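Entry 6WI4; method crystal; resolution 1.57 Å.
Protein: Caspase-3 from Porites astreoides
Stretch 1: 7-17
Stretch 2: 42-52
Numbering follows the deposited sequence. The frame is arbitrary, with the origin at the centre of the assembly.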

# COMPACT_ATOMS: atom_id res chain seq x y z
N ASN A 7 -4.69 10.55 18.09
CA ASN A 7 -5.43 11.76 18.46
C ASN A 7 -4.81 13.07 17.99
O ASN A 7 -5.41 14.12 18.25
CB ASN A 7 -5.64 11.82 19.98
CG ASN A 7 -4.34 11.83 20.77
OD1 ASN A 7 -3.31 12.30 20.30
ND2 ASN A 7 -4.40 11.33 21.99
N LYS A 8 -3.67 13.07 17.30
CA LYS A 8 -3.09 14.33 16.85
C LYS A 8 -3.89 14.90 15.68
O LYS A 8 -4.43 14.16 14.86
CB LYS A 8 -1.63 14.13 16.46
CG LYS A 8 -0.69 13.74 17.60
CD LYS A 8 -0.82 14.69 18.78
CE LYS A 8 0.27 14.45 19.82
NZ LYS A 8 1.61 14.94 19.38
N SER A 9 -3.95 16.24 15.61
CA SER A 9 -4.72 16.90 14.55
C SER A 9 -4.21 16.49 13.17
O SER A 9 -5.01 16.29 12.24
CB SER A 9 -4.63 18.41 14.71
OG SER A 9 -4.98 18.81 16.02
N THR A 10 -2.90 16.41 13.01
CA THR A 10 -2.26 15.75 11.88
C THR A 10 -1.68 14.44 12.41
O THR A 10 -0.76 14.46 13.24
CB THR A 10 -1.18 16.64 11.28
OG1 THR A 10 -1.78 17.82 10.75
CG2 THR A 10 -0.45 15.89 10.17
N ARG A 11 -2.22 13.31 11.94
CA ARG A 11 -1.84 12.01 12.50
C ARG A 11 -0.42 11.62 12.14
O ARG A 11 0.24 10.89 12.89
CB ARG A 11 -2.79 10.93 12.01
CG ARG A 11 -4.24 11.12 12.39
CD ARG A 11 -4.50 10.73 13.85
NE ARG A 11 -5.91 10.40 14.01
CZ ARG A 11 -6.82 11.21 14.55
NH1 ARG A 11 -8.09 10.81 14.62
NH2 ARG A 11 -6.47 12.39 15.03
N GLY A 12 0.07 12.09 11.00
CA GLY A 12 1.36 11.67 10.51
C GLY A 12 1.45 11.98 9.03
O GLY A 12 0.55 12.58 8.45
N ILE A 13 2.55 11.55 8.45
CA ILE A 13 2.79 11.72 7.02
C ILE A 13 2.31 10.47 6.30
O ILE A 13 2.48 9.34 6.80
CB ILE A 13 4.28 11.98 6.74
CG1 ILE A 13 4.73 13.27 7.44
CG2 ILE A 13 4.55 12.08 5.23
CD1 ILE A 13 6.22 13.39 7.55
N ALA A 14 1.71 10.66 5.13
CA ALA A 14 1.31 9.55 4.26
C ALA A 14 1.93 9.78 2.89
O ALA A 14 1.60 10.75 2.21
CB ALA A 14 -0.22 9.45 4.15
N VAL A 15 2.83 8.90 2.50
CA VAL A 15 3.50 8.96 1.21
C VAL A 15 2.75 8.13 0.18
O VAL A 15 2.35 6.99 0.46
CB VAL A 15 4.95 8.47 1.34
CG1 VAL A 15 5.61 8.39 -0.04
CG2 VAL A 15 5.74 9.35 2.29
N ILE A 16 2.57 8.68 -1.02
CA ILE A 16 2.07 7.93 -2.18
C ILE A 16 3.09 8.06 -3.29
O ILE A 16 3.36 9.18 -3.75
CB ILE A 16 0.71 8.45 -2.66
CG1 ILE A 16 -0.33 8.36 -1.55
CG2 ILE A 16 0.26 7.68 -3.90
CD1 ILE A 16 -1.60 9.13 -1.90
N ILE A 17 3.62 6.94 -3.75
CA ILE A 17 4.49 6.89 -4.91
C ILE A 17 3.72 6.21 -6.03
O ILE A 17 3.29 5.06 -5.89
CB ILE A 17 5.81 6.18 -4.60
CG1 ILE A 17 6.60 7.00 -3.57
CG2 ILE A 17 6.62 6.01 -5.88
CD1 ILE A 17 7.79 6.28 -2.96
N ALA A 42 -7.49 8.49 -5.47
CA ALA A 42 -8.34 7.92 -4.43
C ALA A 42 -7.59 7.78 -3.11
O ALA A 42 -8.14 8.07 -2.04
CB ALA A 42 -8.89 6.56 -4.88
N LEU A 43 -6.34 7.32 -3.15
CA LEU A 43 -5.57 7.19 -1.91
C LEU A 43 -5.29 8.54 -1.29
O LEU A 43 -5.30 8.68 -0.06
CB LEU A 43 -4.24 6.48 -2.17
CG LEU A 43 -4.30 4.97 -2.31
CD1 LEU A 43 -2.87 4.46 -2.48
CD2 LEU A 43 -4.97 4.32 -1.10
N ALA A 44 -5.00 9.55 -2.12
CA ALA A 44 -4.72 10.87 -1.58
C ALA A 44 -5.95 11.42 -0.86
O ALA A 44 -5.84 11.96 0.24
CB ALA A 44 -4.27 11.81 -2.70
N LYS A 45 -7.13 11.25 -1.47
CA LYS A 45 -8.37 11.69 -0.85
C LYS A 45 -8.62 10.95 0.46
O LYS A 45 -8.96 11.56 1.49
CB LYS A 45 -9.52 11.48 -1.84
CG LYS A 45 -10.88 11.88 -1.32
CD LYS A 45 -11.97 11.68 -2.39
CE LYS A 45 -13.35 11.91 -1.78
NZ LYS A 45 -14.43 11.72 -2.79
N LEU A 46 -8.39 9.63 0.46
CA LEU A 46 -8.61 8.83 1.66
C LEU A 46 -7.64 9.21 2.78
O LEU A 46 -8.05 9.42 3.92
CB LEU A 46 -8.46 7.34 1.31
CG LEU A 46 -8.47 6.42 2.52
CD1 LEU A 46 -9.80 6.49 3.27
CD2 LEU A 46 -8.15 4.98 2.12
N PHE A 47 -6.35 9.29 2.47
CA PHE A 47 -5.37 9.57 3.52
C PHE A 47 -5.54 10.97 4.08
O PHE A 47 -5.34 11.18 5.28
CB PHE A 47 -3.95 9.36 2.98
CG PHE A 47 -3.62 7.92 2.63
CD1 PHE A 47 -4.31 6.86 3.20
CD2 PHE A 47 -2.60 7.65 1.73
CE1 PHE A 47 -4.00 5.54 2.87
CE2 PHE A 47 -2.28 6.35 1.40
CZ PHE A 47 -2.98 5.29 1.98
N ARG A 48 -5.96 11.94 3.26
CA ARG A 48 -6.31 13.26 3.80
C ARG A 48 -7.50 13.16 4.76
O ARG A 48 -7.50 13.80 5.82
CB ARG A 48 -6.62 14.23 2.66
CG ARG A 48 -5.38 14.68 1.91
CD ARG A 48 -5.65 15.86 0.96
NE ARG A 48 -6.67 15.56 -0.05
CZ ARG A 48 -6.41 15.16 -1.29
NH1 ARG A 48 -5.15 15.01 -1.68
NH2 ARG A 48 -7.40 14.91 -2.14
N ALA A 49 -8.52 12.38 4.38
CA ALA A 49 -9.69 12.22 5.23
C ALA A 49 -9.36 11.51 6.54
O ALA A 49 -10.06 11.72 7.54
CB ALA A 49 -10.78 11.47 4.48
N LEU A 50 -8.33 10.66 6.55
CA LEU A 50 -7.88 10.04 7.78
C LEU A 50 -6.96 10.95 8.59
O LEU A 50 -6.41 10.51 9.61
CB LEU A 50 -7.17 8.72 7.46
CG LEU A 50 -7.99 7.67 6.72
CD1 LEU A 50 -7.11 6.47 6.38
CD2 LEU A 50 -9.17 7.23 7.56
N LYS A 51 -6.75 12.18 8.13
CA LYS A 51 -6.06 13.26 8.83
C LYS A 51 -4.54 13.12 8.74
O LYS A 51 -3.82 13.52 9.66
CB LYS A 51 -6.53 13.36 10.29
CG LYS A 51 -8.04 13.63 10.42
CD LYS A 51 -8.51 13.67 11.86
CE LYS A 51 -7.95 14.88 12.60
NZ LYS A 51 -8.39 16.17 12.00
N PHE A 52 -4.04 12.62 7.61
CA PHE A 52 -2.62 12.57 7.35
C PHE A 52 -2.19 13.71 6.43
O PHE A 52 -2.99 14.25 5.65
CB PHE A 52 -2.22 11.21 6.75
CG PHE A 52 -2.20 10.09 7.75
CD1 PHE A 52 -3.39 9.56 8.24
CD2 PHE A 52 -1.00 9.56 8.22
CE1 PHE A 52 -3.39 8.53 9.18
CE2 PHE A 52 -0.99 8.53 9.17
CZ PHE A 52 -2.19 8.02 9.64
O HOH W 1 -6.64 8.77 11.80

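The apolar centre of the contact lies where strand 13-17 runs along helix 42-49. The two elements are almost exactly antiparallel, with an angle of 177° between their N-to-C directions, and their axes approach to 9.5 Å, a separation bridged by side chains rather than by backbone. Along the strand, the side chains of A14 and I16 face the helix, with CA-to-CB bonds toward it, whereas those of I13 and V15 point away. On the helix, L43 and F47, one turn apart, point toward the strand, and A44 points sideways.

I16 packs its end against these helical residues. With chi1 in m and chi2 in t, its side chain extends so that I16 CD1 lies 3.8 Å from L43 CB, 3.9 Å from A44 CB and 4.0 Å from F47 CD2. The same methyl carbon, I16 CD1, comes within 3.4 Å of A44 N, so it rests against the helix backbone itself; the small side chain of A44 accompanies this close approach, and the CA atoms of I16 and A44 are 7.4 Å apart. Two residues earlier, A14 offers a single methyl group to two aromatic residues. A14 CB is 3.8 Å from F47 CD2 and 3.7 Å from F52 CB, joining the helical part of the interface to the segment that follows the helix.

That segment begins with a Schellman motif. K51 leaves helical geometry with a positive phi of 80°, while F52 N donates to F47 O (3.0 Å) and K51 N to R48 O (2.9 Å), closing the last turn. The chain then passes close to stretch 1 near G12, where the CA atoms of G12 and F52 are 5.2 Å apart. F52 is buried here, with R11 CB over one face of its ring, 3.9 Å from the centroid and 16° off the normal, a CH-pi contact. I13 O lies at the ring edge, 3.8 Å from F52 CD2. G12 brings its backbone close without a side chain, and F52 CA makes a CA-H...O contact with G12 O at 3.4 Å.

Farther out, one direct hydrogen bond ties the two backbones: R11 N donates to K51 O at 2.8 Å with a nearly linear angle of 169°. The carbonyl also receives a CA-H...O contact from T10 CA, 3.5 Å from K51 O. The R11 side chain adds further polar links. R11 NH2 donates to K8 O (2.7 Å), bracing the loop within its own stretch, and R11 NE donates to water 1 at 2.8 Å; this water in turn donates to L50 O, also at 2.8 Å, linking the guanidinium to the L50 carbonyl, just past the end of the helix. NH1 is hydrogen-bonded elsewhere in the structure.

At the partly exposed margin, the aliphatic portion of K51 covers the guanidinium, with K51 CD over one face and K51 CE 3.8 Å from R11 NH2. K51 CE also packs 3.3 Å from S9 O, bringing the lysine against the loop backbone.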